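Local atomic coordinates of serine-tRNA ligase (Naegleria fowleri, PDB entry 6BLJ), a protein that probably charges tRNA(Ser) with serine in the cytosol, activating the amino acid with ATP through a seryl-adenylate, and binds AMP. Residues E392-G397 / V456-T461; R171-P176 / I369-V374; V222-A227 / N466-L471; T184-L189 / Q460-V465; G200-E205 / F216-L221. One frame throughout, in Å; residues are numbered along the deposited sequence.

Interaction 1 (E392-G397 / V456-T461); sequences EAWFPG and VENYQT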
# COMPACT_ATOMS: atom_id res chain seq x y z
N GLU A 392 -11.44 22.20 19.17
CA GLU A 392 -12.25 22.35 17.97
C GLU A 392 -12.60 23.82 17.82
O GLU A 392 -13.20 24.40 18.73
CB GLU A 392 -13.52 21.49 18.03
CG GLU A 392 -13.24 19.96 18.13
CD GLU A 392 -14.53 19.15 18.17
OE1 GLU A 392 -15.62 19.71 18.43
OE2 GLU A 392 -14.44 17.93 17.97
N ALA A 393 -12.22 24.42 16.70
CA ALA A 393 -12.44 25.84 16.47
C ALA A 393 -13.72 26.08 15.68
O ALA A 393 -14.23 25.20 14.98
CB ALA A 393 -11.26 26.46 15.72
N TRP A 394 -14.24 27.30 15.82
CA TRP A 394 -15.45 27.76 15.15
C TRP A 394 -15.17 28.13 13.69
O TRP A 394 -14.28 28.94 13.41
CB TRP A 394 -15.97 28.98 15.92
CG TRP A 394 -17.18 29.67 15.39
CD1 TRP A 394 -17.22 30.94 14.85
CD2 TRP A 394 -18.52 29.19 15.38
NE1 TRP A 394 -18.52 31.25 14.49
CE2 TRP A 394 -19.33 30.19 14.81
CE3 TRP A 394 -19.13 27.99 15.79
CZ2 TRP A 394 -20.71 30.04 14.65
CZ3 TRP A 394 -20.50 27.84 15.63
CH2 TRP A 394 -21.27 28.87 15.06
N PHE A 395 -15.95 27.56 12.78
CA PHE A 395 -15.88 27.86 11.35
C PHE A 395 -17.22 28.45 10.91
O PHE A 395 -18.14 27.71 10.55
CB PHE A 395 -15.55 26.61 10.53
CG PHE A 395 -14.09 26.19 10.59
CD1 PHE A 395 -13.61 25.48 11.67
CD2 PHE A 395 -13.22 26.51 9.56
CE1 PHE A 395 -12.28 25.09 11.72
CE2 PHE A 395 -11.88 26.12 9.60
CZ PHE A 395 -11.41 25.40 10.68
N PRO A 396 -17.38 29.78 10.95
CA PRO A 396 -18.71 30.38 10.68
C PRO A 396 -19.20 30.20 9.25
O PRO A 396 -20.39 30.43 8.98
CB PRO A 396 -18.51 31.87 11.00
CG PRO A 396 -17.03 32.11 10.82
CD PRO A 396 -16.35 30.80 11.24
N GLY A 397 -18.33 29.82 8.32
CA GLY A 397 -18.78 29.53 6.98
C GLY A 397 -19.13 28.08 6.72
O GLY A 397 -19.48 27.74 5.59
N VAL A 456 -9.37 33.02 8.07
CA VAL A 456 -10.00 33.83 7.03
C VAL A 456 -11.52 33.84 7.19
O VAL A 456 -12.16 34.84 6.88
CB VAL A 456 -9.56 33.38 5.61
CG1 VAL A 456 -8.02 33.48 5.45
CG2 VAL A 456 -10.08 32.00 5.25
N GLU A 457 -12.11 32.75 7.71
CA GLU A 457 -13.56 32.74 7.95
C GLU A 457 -13.94 33.65 9.12
O GLU A 457 -14.95 34.36 9.05
CB GLU A 457 -14.07 31.33 8.21
CG GLU A 457 -14.13 30.46 6.94
CD GLU A 457 -14.92 29.17 7.15
OE1 GLU A 457 -15.59 29.02 8.20
OE2 GLU A 457 -14.86 28.31 6.25
N ASN A 458 -13.17 33.65 10.19
CA ASN A 458 -13.56 34.45 11.35
C ASN A 458 -13.24 35.93 11.18
O ASN A 458 -13.90 36.75 11.83
CB ASN A 458 -12.88 33.91 12.61
CG ASN A 458 -13.57 32.67 13.13
OD1 ASN A 458 -14.63 32.75 13.75
ND2 ASN A 458 -13.00 31.51 12.83
N TYR A 459 -12.29 36.28 10.32
CA TYR A 459 -11.86 37.67 10.13
C TYR A 459 -12.32 38.26 8.80
O TYR A 459 -11.86 39.34 8.41
CB TYR A 459 -10.33 37.77 10.26
CG TYR A 459 -9.87 37.71 11.70
CD1 TYR A 459 -9.65 38.88 12.43
CD2 TYR A 459 -9.68 36.49 12.35
CE1 TYR A 459 -9.24 38.84 13.78
CE2 TYR A 459 -9.29 36.44 13.71
CZ TYR A 459 -9.07 37.63 14.41
OH TYR A 459 -8.67 37.61 15.73
N GLN A 460 -13.22 37.58 8.09
CA GLN A 460 -13.70 38.07 6.81
C GLN A 460 -14.57 39.31 6.99
O GLN A 460 -15.19 39.52 8.04
CB GLN A 460 -14.50 36.98 6.09
CG GLN A 460 -15.82 36.62 6.76
CD GLN A 460 -16.57 35.51 6.04
OE1 GLN A 460 -17.08 35.69 4.93
NE2 GLN A 460 -16.60 34.33 6.66
N THR A 461 -14.58 40.15 5.97
CA THR A 461 -15.51 41.26 5.84
C THR A 461 -16.09 41.17 4.44
O THR A 461 -15.67 40.33 3.65
CB THR A 461 -14.80 42.62 6.03
OG1 THR A 461 -14.14 42.98 4.82
CG2 THR A 461 -13.78 42.53 7.17

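Interaction 2 (R171-P176 / I369-V374); sequences RMVGNP and IPYRVV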
# COMPACT_ATOMS: atom_id res chain seq x y z
N ARG A 171 -15.13 22.68 27.80
CA ARG A 171 -15.37 24.11 27.99
C ARG A 171 -15.39 24.78 26.63
O ARG A 171 -14.91 24.24 25.64
CB ARG A 171 -14.30 24.76 28.89
CG ARG A 171 -12.89 24.57 28.40
CD ARG A 171 -11.88 25.13 29.40
NE ARG A 171 -10.57 24.56 29.14
CZ ARG A 171 -10.09 23.49 29.77
NH1 ARG A 171 -10.81 22.89 30.70
NH2 ARG A 171 -8.89 23.03 29.46
N MET A 172 -15.98 25.97 26.61
CA MET A 172 -16.05 26.78 25.40
C MET A 172 -15.48 28.15 25.71
O MET A 172 -15.76 28.72 26.77
CB MET A 172 -17.48 26.86 24.90
CG MET A 172 -18.01 25.47 24.56
SD MET A 172 -19.66 25.48 23.90
CE MET A 172 -19.40 26.50 22.46
N VAL A 173 -14.63 28.64 24.82
CA VAL A 173 -13.89 29.88 25.03
C VAL A 173 -13.97 30.72 23.77
O VAL A 173 -13.57 30.28 22.69
CB VAL A 173 -12.41 29.60 25.38
CG1 VAL A 173 -11.65 30.92 25.56
CG2 VAL A 173 -12.31 28.73 26.65
N GLY A 174 -14.44 31.96 23.91
CA GLY A 174 -14.40 32.91 22.82
C GLY A 174 -15.79 33.39 22.45
O GLY A 174 -16.79 33.04 23.06
N ASN A 175 -15.82 34.23 21.42
CA ASN A 175 -17.05 34.88 20.96
C ASN A 175 -17.25 34.55 19.49
O ASN A 175 -16.80 35.30 18.61
CB ASN A 175 -16.97 36.38 21.19
CG ASN A 175 -16.63 36.71 22.64
OD1 ASN A 175 -15.55 37.21 22.94
ND2 ASN A 175 -17.55 36.41 23.54
N PRO A 176 -17.91 33.43 19.18
CA PRO A 176 -18.07 33.03 17.78
C PRO A 176 -19.04 33.95 17.06
O PRO A 176 -20.18 34.11 17.47
CB PRO A 176 -18.61 31.59 17.87
CG PRO A 176 -19.18 31.47 19.26
CD PRO A 176 -18.41 32.42 20.13
N ILE A 369 -9.50 33.31 18.05
CA ILE A 369 -10.19 32.19 17.42
C ILE A 369 -11.08 31.53 18.47
O ILE A 369 -10.55 30.99 19.46
CB ILE A 369 -9.19 31.17 16.84
CG1 ILE A 369 -8.37 31.79 15.70
CG2 ILE A 369 -9.91 29.94 16.35
CD1 ILE A 369 -9.20 32.22 14.52
N PRO A 370 -12.41 31.52 18.31
CA PRO A 370 -13.26 30.82 19.28
C PRO A 370 -13.09 29.32 19.12
O PRO A 370 -12.79 28.83 18.03
CB PRO A 370 -14.68 31.26 18.89
CG PRO A 370 -14.53 32.29 17.82
CD PRO A 370 -13.20 32.02 17.17
N TYR A 371 -13.25 28.60 20.23
CA TYR A 371 -13.04 27.15 20.21
C TYR A 371 -13.78 26.50 21.37
O TYR A 371 -14.32 27.17 22.26
CB TYR A 371 -11.54 26.79 20.27
CG TYR A 371 -10.89 27.19 21.55
CD1 TYR A 371 -10.21 28.41 21.65
CD2 TYR A 371 -11.00 26.41 22.68
CE1 TYR A 371 -9.65 28.81 22.84
CE2 TYR A 371 -10.43 26.80 23.88
CZ TYR A 371 -9.74 27.99 23.95
OH TYR A 371 -9.18 28.38 25.15
N ARG A 372 -13.77 25.17 21.37
CA ARG A 372 -14.19 24.39 22.52
C ARG A 372 -13.17 23.28 22.73
O ARG A 372 -12.54 22.81 21.77
CB ARG A 372 -15.62 23.83 22.33
CG ARG A 372 -15.75 22.81 21.17
CD ARG A 372 -17.21 22.44 20.87
NE ARG A 372 -17.31 21.32 19.93
CZ ARG A 372 -18.47 20.82 19.48
NH1 ARG A 372 -19.61 21.34 19.89
NH2 ARG A 372 -18.49 19.79 18.64
N VAL A 373 -13.02 22.87 23.98
CA VAL A 373 -12.14 21.76 24.36
C VAL A 373 -13.00 20.52 24.49
O VAL A 373 -14.03 20.54 25.17
CB VAL A 373 -11.42 22.06 25.69
CG1 VAL A 373 -10.51 20.90 26.07
CG2 VAL A 373 -10.66 23.36 25.61
N VAL A 374 -12.56 19.42 23.89
CA VAL A 374 -13.37 18.21 23.85
C VAL A 374 -12.56 17.02 24.34
O VAL A 374 -11.37 16.86 24.03
CB VAL A 374 -13.96 17.93 22.45
CG1 VAL A 374 -14.86 19.10 22.02
CG2 VAL A 374 -12.87 17.69 21.45
O HOH W 1 -10.89 31.68 22.05

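Interaction 3 (V222-A227 / N466-L471); sequences VRMNLA and NVPEVL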
# COMPACT_ATOMS: atom_id res chain seq x y z
N VAL A 222 0.53 33.37 1.71
CA VAL A 222 1.86 32.81 1.96
C VAL A 222 2.53 33.55 3.12
O VAL A 222 3.11 32.95 4.03
CB VAL A 222 2.72 32.86 0.69
CG1 VAL A 222 4.15 32.38 0.98
CG2 VAL A 222 2.08 32.05 -0.45
N ARG A 223 2.50 34.89 3.07
CA ARG A 223 3.14 35.65 4.15
C ARG A 223 2.47 35.38 5.49
O ARG A 223 3.13 35.32 6.52
CB ARG A 223 3.15 37.15 3.82
CG ARG A 223 3.97 37.50 2.59
CD ARG A 223 4.27 38.99 2.51
NE ARG A 223 3.06 39.80 2.49
CZ ARG A 223 2.72 40.70 3.41
NH1 ARG A 223 3.53 40.93 4.45
NH2 ARG A 223 1.59 41.37 3.29
N MET A 224 1.14 35.18 5.49
CA MET A 224 0.47 34.83 6.74
C MET A 224 0.82 33.41 7.18
O MET A 224 0.85 33.12 8.39
CB MET A 224 -1.04 34.98 6.59
CG MET A 224 -1.76 34.88 7.93
SD MET A 224 -3.54 35.19 7.87
CE MET A 224 -3.57 36.96 7.66
N ASN A 225 1.04 32.50 6.24
CA ASN A 225 1.46 31.15 6.57
C ASN A 225 2.77 31.19 7.35
O ASN A 225 2.90 30.56 8.41
CB ASN A 225 1.63 30.32 5.29
CG ASN A 225 1.44 28.81 5.52
OD1 ASN A 225 0.74 28.39 6.43
ND2 ASN A 225 2.10 28.00 4.70
N LEU A 226 3.74 31.96 6.84
CA LEU A 226 5.00 32.13 7.54
C LEU A 226 4.81 32.84 8.87
O LEU A 226 5.47 32.50 9.85
CB LEU A 226 5.99 32.92 6.69
CG LEU A 226 6.97 32.16 5.82
CD1 LEU A 226 7.95 33.15 5.26
CD2 LEU A 226 7.69 31.14 6.69
N ALA A 227 3.97 33.88 8.90
CA ALA A 227 3.77 34.62 10.14
C ALA A 227 3.29 33.68 11.25
O ALA A 227 3.76 33.77 12.39
CB ALA A 227 2.79 35.77 9.92
N ASN A 466 -9.46 40.78 7.52
CA ASN A 466 -8.61 41.43 8.51
C ASN A 466 -7.49 40.48 8.96
O ASN A 466 -7.70 39.28 9.12
CB ASN A 466 -9.43 41.85 9.73
CG ASN A 466 -10.43 42.95 9.40
OD1 ASN A 466 -10.10 43.92 8.73
ND2 ASN A 466 -11.65 42.82 9.91
N VAL A 467 -6.30 41.03 9.17
CA VAL A 467 -5.18 40.26 9.74
C VAL A 467 -5.29 40.27 11.26
O VAL A 467 -5.37 41.36 11.86
CB VAL A 467 -3.84 40.83 9.29
CG1 VAL A 467 -2.69 40.08 9.97
CG2 VAL A 467 -3.73 40.78 7.76
N PRO A 468 -5.29 39.11 11.93
CA PRO A 468 -5.33 39.11 13.40
C PRO A 468 -4.24 40.01 13.98
O PRO A 468 -3.11 40.03 13.50
CB PRO A 468 -5.09 37.64 13.76
CG PRO A 468 -5.69 36.87 12.55
CD PRO A 468 -5.38 37.75 11.35
N GLU A 469 -4.63 40.78 15.00
CA GLU A 469 -3.72 41.80 15.54
C GLU A 469 -2.35 41.21 15.84
O GLU A 469 -1.32 41.77 15.45
CB GLU A 469 -4.33 42.41 16.80
CG GLU A 469 -3.71 43.73 17.16
CD GLU A 469 -4.35 44.35 18.38
OE1 GLU A 469 -5.48 44.87 18.25
OE2 GLU A 469 -3.73 44.28 19.46
N VAL A 470 -2.31 40.05 16.50
CA VAL A 470 -1.03 39.50 16.94
C VAL A 470 -0.14 39.08 15.77
O VAL A 470 1.08 38.97 15.94
CB VAL A 470 -1.25 38.32 17.92
CG1 VAL A 470 -1.65 37.06 17.16
CG2 VAL A 470 -0.02 38.07 18.76
N LEU A 471 -0.71 38.83 14.58
CA LEU A 471 0.10 38.46 13.43
C LEU A 471 0.59 39.65 12.62
O LEU A 471 1.46 39.48 11.75
CB LEU A 471 -0.66 37.49 12.48
CG LEU A 471 -1.02 36.07 12.94
CD1 LEU A 471 -1.77 35.26 11.87
CD2 LEU A 471 0.24 35.32 13.39

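Interaction 4 (T184-L189 / Q460-V465); sequences TGYKCL and QTPEGV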
# COMPACT_ATOMS: atom_id res chain seq x y z
N THR A 184 -26.92 43.25 8.97
CA THR A 184 -26.83 43.43 7.52
C THR A 184 -27.32 42.24 6.73
O THR A 184 -27.57 42.39 5.53
CB THR A 184 -25.38 43.71 7.08
OG1 THR A 184 -24.57 42.54 7.28
CG2 THR A 184 -24.79 44.89 7.84
N GLY A 185 -27.49 41.08 7.36
CA GLY A 185 -27.83 39.86 6.66
C GLY A 185 -26.68 39.21 5.92
O GLY A 185 -26.90 38.19 5.24
N TYR A 186 -25.47 39.75 6.02
CA TYR A 186 -24.33 39.20 5.29
C TYR A 186 -23.99 37.82 5.83
O TYR A 186 -23.77 37.65 7.04
CB TYR A 186 -23.13 40.14 5.41
CG TYR A 186 -21.98 39.72 4.53
CD1 TYR A 186 -21.91 40.13 3.20
CD2 TYR A 186 -20.97 38.89 5.01
CE1 TYR A 186 -20.86 39.73 2.38
CE2 TYR A 186 -19.92 38.48 4.20
CZ TYR A 186 -19.87 38.92 2.89
OH TYR A 186 -18.82 38.52 2.08
N LYS A 187 -23.98 36.84 4.95
CA LYS A 187 -23.69 35.46 5.32
C LYS A 187 -22.20 35.18 5.14
O LYS A 187 -21.64 35.45 4.08
CB LYS A 187 -24.52 34.49 4.47
CG LYS A 187 -24.23 33.02 4.75
CD LYS A 187 -25.20 32.14 3.95
CE LYS A 187 -24.95 30.65 4.19
NZ LYS A 187 -26.00 29.81 3.54
N CYS A 188 -21.58 34.62 6.18
CA CYS A 188 -20.15 34.31 6.14
C CYS A 188 -19.83 33.34 5.01
O CYS A 188 -20.53 32.35 4.80
CB CYS A 188 -19.70 33.70 7.47
SG CYS A 188 -19.52 34.89 8.81
N LEU A 189 -18.76 33.65 4.26
CA LEU A 189 -18.26 32.74 3.24
C LEU A 189 -17.39 31.65 3.85
O LEU A 189 -16.83 31.81 4.94
CB LEU A 189 -17.45 33.51 2.19
CG LEU A 189 -18.15 34.61 1.38
CD1 LEU A 189 -17.13 35.31 0.50
CD2 LEU A 189 -19.21 33.96 0.52
N GLN A 460 -13.22 37.58 8.09
CA GLN A 460 -13.70 38.07 6.81
C GLN A 460 -14.57 39.31 6.99
O GLN A 460 -15.19 39.52 8.04
CB GLN A 460 -14.50 36.98 6.09
CG GLN A 460 -15.82 36.62 6.76
CD GLN A 460 -16.57 35.51 6.04
OE1 GLN A 460 -17.08 35.69 4.93
NE2 GLN A 460 -16.60 34.33 6.66
N THR A 461 -14.58 40.15 5.97
CA THR A 461 -15.51 41.26 5.84
C THR A 461 -16.09 41.17 4.44
O THR A 461 -15.67 40.33 3.65
CB THR A 461 -14.80 42.62 6.03
OG1 THR A 461 -14.14 42.98 4.82
CG2 THR A 461 -13.78 42.53 7.17
N PRO A 462 -17.07 42.03 4.09
CA PRO A 462 -17.51 42.03 2.68
C PRO A 462 -16.43 42.44 1.70
O PRO A 462 -16.58 42.19 0.50
CB PRO A 462 -18.67 43.04 2.68
CG PRO A 462 -19.17 43.04 4.10
CD PRO A 462 -17.94 42.86 4.94
N GLU A 463 -15.34 43.05 2.18
CA GLU A 463 -14.32 43.60 1.29
C GLU A 463 -13.02 42.79 1.27
O GLU A 463 -12.20 42.99 0.37
CB GLU A 463 -13.98 45.03 1.72
CG GLU A 463 -15.16 46.02 1.69
CD GLU A 463 -15.98 45.95 0.42
OE1 GLU A 463 -15.40 45.87 -0.68
OE2 GLU A 463 -17.23 46.00 0.52
N GLY A 464 -12.82 41.88 2.22
CA GLY A 464 -11.57 41.14 2.31
C GLY A 464 -11.45 40.46 3.67
O GLY A 464 -12.45 40.02 4.24
N VAL A 465 -10.22 40.38 4.16
CA VAL A 465 -9.91 39.67 5.40
C VAL A 465 -9.02 40.54 6.28
O VAL A 465 -7.97 41.00 5.83
CB VAL A 465 -9.22 38.32 5.14
CG1 VAL A 465 -8.89 37.60 6.49
CG2 VAL A 465 -10.05 37.44 4.21
O HOH W 2 -16.60 37.85 3.05

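Interaction 5 (G200-E205 / F216-L221); sequences GLATEE and FLLGDL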
# COMPACT_ATOMS: atom_id res chain seq x y z
N GLY A 200 -5.51 34.06 -3.69
CA GLY A 200 -4.42 33.45 -2.96
C GLY A 200 -4.32 31.94 -3.04
O GLY A 200 -3.47 31.35 -2.37
N LEU A 201 -5.20 31.30 -3.81
CA LEU A 201 -5.27 29.84 -3.79
C LEU A 201 -5.53 29.33 -5.19
O LEU A 201 -6.51 29.72 -5.82
CB LEU A 201 -6.36 29.35 -2.84
CG LEU A 201 -6.60 27.84 -2.77
CD1 LEU A 201 -5.35 27.15 -2.27
CD2 LEU A 201 -7.82 27.50 -1.87
N ALA A 202 -4.67 28.41 -5.64
CA ALA A 202 -4.78 27.80 -6.97
C ALA A 202 -4.87 26.28 -6.80
O ALA A 202 -3.86 25.58 -6.87
CB ALA A 202 -3.60 28.20 -7.84
N THR A 203 -6.09 25.76 -6.62
CA THR A 203 -6.27 24.31 -6.55
C THR A 203 -6.22 23.66 -7.93
O THR A 203 -5.91 22.47 -8.02
CB THR A 203 -7.61 23.96 -5.89
OG1 THR A 203 -8.66 24.45 -6.73
CG2 THR A 203 -7.70 24.62 -4.48
N GLU A 204 -6.53 24.41 -8.99
CA GLU A 204 -6.53 23.88 -10.35
C GLU A 204 -5.11 23.52 -10.80
O GLU A 204 -4.82 22.37 -11.12
CB GLU A 204 -7.17 24.89 -11.30
CG GLU A 204 -8.68 25.13 -11.08
CD GLU A 204 -9.03 26.13 -9.96
OE1 GLU A 204 -8.12 26.78 -9.37
OE2 GLU A 204 -10.24 26.26 -9.66
N GLU A 205 -4.20 24.50 -10.83
CA GLU A 205 -2.79 24.19 -11.08
C GLU A 205 -2.24 23.25 -10.01
O GLU A 205 -1.42 22.38 -10.31
CB GLU A 205 -1.96 25.47 -11.14
CG GLU A 205 -2.25 26.36 -12.35
CD GLU A 205 -3.38 27.35 -12.10
OE1 GLU A 205 -4.15 27.18 -11.13
OE2 GLU A 205 -3.49 28.32 -12.88
N PHE A 216 -1.38 25.37 -4.80
CA PHE A 216 -0.43 26.47 -4.64
C PHE A 216 -1.09 27.55 -3.79
O PHE A 216 -2.27 27.85 -3.97
CB PHE A 216 -0.04 27.13 -5.97
CG PHE A 216 0.77 26.27 -6.91
CD1 PHE A 216 2.13 26.51 -7.11
CD2 PHE A 216 0.15 25.28 -7.65
CE1 PHE A 216 2.88 25.73 -8.02
CE2 PHE A 216 0.89 24.47 -8.57
CZ PHE A 216 2.24 24.71 -8.76
N LEU A 217 -0.32 28.12 -2.86
CA LEU A 217 -0.73 29.30 -2.10
C LEU A 217 0.04 30.50 -2.64
O LEU A 217 1.23 30.39 -2.96
CB LEU A 217 -0.46 29.10 -0.60
CG LEU A 217 -1.39 29.76 0.42
CD1 LEU A 217 -2.79 29.15 0.35
CD2 LEU A 217 -0.83 29.66 1.85
N LEU A 218 -0.65 31.65 -2.78
CA LEU A 218 -0.04 32.85 -3.37
C LEU A 218 -0.23 34.11 -2.52
O LEU A 218 -1.26 34.30 -1.87
CB LEU A 218 -0.61 33.15 -4.78
CG LEU A 218 -0.36 32.11 -5.88
CD1 LEU A 218 -1.44 31.05 -5.82
CD2 LEU A 218 -0.30 32.73 -7.26
N GLY A 219 0.77 35.00 -2.59
CA GLY A 219 0.59 36.36 -2.10
C GLY A 219 0.52 36.45 -0.58
O GLY A 219 1.30 35.81 0.14
N ASP A 220 -0.40 37.28 -0.09
CA ASP A 220 -0.42 37.58 1.34
C ASP A 220 -0.71 36.33 2.18
O ASP A 220 -0.24 36.22 3.32
CB ASP A 220 -1.44 38.68 1.64
CG ASP A 220 -1.02 40.04 1.08
OD1 ASP A 220 0.17 40.27 0.79
OD2 ASP A 220 -1.90 40.90 0.91
N LEU A 221 -1.44 35.36 1.63
CA LEU A 221 -1.70 34.12 2.37
C LEU A 221 -0.41 33.36 2.66
O LEU A 221 -0.26 32.76 3.73
CB LEU A 221 -2.68 33.24 1.59
CG LEU A 221 -4.14 33.70 1.57
CD1 LEU A 221 -4.99 32.67 0.81
CD2 LEU A 221 -4.68 33.96 2.98

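Interaction 1 (E392-G397 / V456-T461)
In the class II synthetase core, the turn that follows strand 387-394 meets the C-terminal end of helix 448-458, where W394, F395, P396 and G397 face E457 and N458. Strand 387-394 belongs to the large mixed sheet, antiparallel to its neighbours 371-375 and 404-412. N458 ND2 gives a nearly straight hydrogen bond to W394 O (2.9 Å, 173° at the hydrogen), and that oxygen lies close to the amide plane. ND2 also bonds to C454 O, one turn back in the helix. N458 OD1 sits at the edge of the W394 indole, in its plane, 3.3 Å from CD1. W394 NE1 is bound to R177 O. P396 CD touches both helix side chains, 3.6 Å from N458 OD1 and 3.6 Å from E457 OE1. E457 reaches the turn with an extended chain beyond CG (chi2 -167°). Its carboxylate stands almost perpendicular to the F395 ring, with OE1 at the ring edge and 3.4 Å from F395 CB. E457 OE2 is held by H191 N, so the carboxylate links the turn at G397 to the start of helix 191-197. The G397 N-H approaches from above the carboxylate plane and bonds to E457 OE1 at 2.9 Å.

Interaction 2 (R171-P176 / I369-V374)
The Y371 ring has V173 over one face: V173 CB is 3.4 Å from Y371 CZ, and CG1 and CG2 reach the phenol end. V173 O lies above the plane too, offset toward the rim. The two side chains run side by side and point the same way. Y371 OH is bound to E361 and Q365 of helix 348-366. V373 CG2 packs obliquely against the R171 guanidinium, 3.7 Å from NE. R171 NH2 forms a salt bridge with E361. On the other face of the sheet M172 CG touches R372 CB at 3.7 Å, while the R372 guanidinium pairs with E392. Strands 168-173 and 371-375 run antiparallel between these two sets of side chains. V173 and Y371 exchange two backbone hydrogen bonds of 3.0 Å, V173 N to Y371 O and Y371 N to V173 O. V373 N bonds to R171 O. At the end of the pairing a water donates to I369 O (2.7 Å) and to V173 O, which thus accepts twice. P176 and P370 slide past each other, P370 CG 3.6 Å from P176 CA. Backbone bonds thus join strand 168-173 to the catalytic sheet, and the charged ends pair beyond the two segments.

Interaction 3 (V222-A227 / N466-L471)
M224 of helix 220-238 reaches across to V467, P468 and L471, in the loop that links the two strands of the antiparallel sheet 464-466/480-482. The chain leaves CB with CG anti to the backbone N (chi1 -169°). M224 CG meets L471 CD1 at 4.0 Å, and the two side chains cross at about a right angle. Beyond CG the chain stays extended to SD, then bends at chi3 (-74°). That bend places CE, which is the atom that meets the start of the loop. M224 CE packs 3.8 Å from V467 CG2, with V467 CG1 slightly farther. The same methyl also reaches P468 CD at 4.2 Å. M224 and V467 slide past each other in opposite directions. No hydrogen bond crosses between the segments, and the touching residues are all buried. L471 lies in a short 3-10 turn, where its N-H bonds to P468 O at 2.9 Å. Helix 448-458 also packs here: L452 meets M224, and I455 meets P468 and L471. Helix 220-238 also touches the second subunit, where L226 packs on I233 of that chain. One helical turn after M224, L471 CD2 lies 4.0 Å from A227 O and 4.3 Å from A227 CB.

Interaction 4 (T184-L189 / Q460-V465)
Y186 and Q460 cross obliquely, with the phenol ring and the amide plane 84° apart. Q460 OE1 comes to the edge of the ring near CE2, while P462 covers one face. P462 CG lies 4.1 Å from the ring centroid and only 13° off the ring normal, a CH-pi contact. P462 CB adds a touch on the rim at Y186 CE1.

Q460 and L189 cross at about a right angle, and here the amide pairs with the backbone. L189 N bonds to Q460 OE1 at 2.7 Å, in the carbonyl plane and on a lone pair. In return Q460 NE2 gives a hydrogen bond of 3.1 Å to L189 O, which is tilted 24° out of the amide plane. NE2 therefore has a second acceptor besides E457 O. C188 CB touches this amide, 3.3 Å from Q460 NE2.

A water ties the two halves together. Y186 OH donates to it at 2.5 Å, and the water donates to Q460 OE1 and to T461 O. OE1 thus accepts from both L189 N and this water. R177 NH1 binds Q460 O nearby.

Each segment also carries its own turn. T184 OG1 accepts from Y186 N, and T461 OG1 accepts from E463 N at 2.9 Å. Both are ST turns. The contact joins the loop before helix 191-197 to the link between helix 448-458 and strand 464-466, a pairing of two loops in which a glutamine amide bonds both the N-H and the C=O of one residue, L189, much as a neighbouring strand would.

Interaction 5 (G200-E205 / F216-L221)
Strands 201-202 and 216-218 form a small antiparallel sheet, and three backbone hydrogen bonds join the segments at the centre of the contact. A202 and F216 are a hydrogen-bonded pair: A202 N donates to F216 O at 3.0 Å, and F216 N returns to A202 O at 3.2 Å. The third bond runs from L218 N to G200 O at 2.9 Å, with the donor 49° above the carbonyl plane. L201 and L217 form the non-hydrogen-bonded pair next to it.

The side chains fill in around this frame. On the face of the sheet that carries A202 and F216, A202 CB meets F216 CB and, at 4.1 Å, L218 CD1. The F216 ring turns its edge to the start of helix 203-210, with E205 O in the ring plane 3.6 Å from CE2. E205 CB is 4.0 Å from F216 CE2. A202 and G219 are N-cap residues of helices 203-210 and 220-238, so both strands lead straight into helices.

The second subunit contributes to the next shell. L217 and L218 pair with an antiparallel strand of that chain, so the sheet runs on across the interface. F216 meets F291 of the second subunit edge-to-face, and E205 OE2 forms a salt bridge with K295 of that subunit. Within the chain, M195 of helix 191-197 packs on L201 and L221. L221 CD1 lies against G200, 3.8 Å from G200 O and 3.9 Å from G200 CA.

Overall arrangement
Interactions 1 and 2 share the large mixed sheet of the class II core. Their strands 387-394 and 371-375 are neighbours, with centres of the contacts about 12 Å apart. Interaction 4 has its centre about 10 Å from that of interaction 1 and shares Q460 and T461 with it. The centre of interaction 3 is about 15 Å from that of interaction 1, and a probable backbone hydrogen bond between N466 N and Y459 O links them. Interactions 3 and 5 both use helix 220-238. Along the chain, interaction 5 is nested inside the loops closed by interactions 2 and 4, and interaction 1 inside that of interaction 3. Interactions 1, 2 and 4 join parts around the catalytic sheet, and 3 and 5 lie where the chain meets the second subunit.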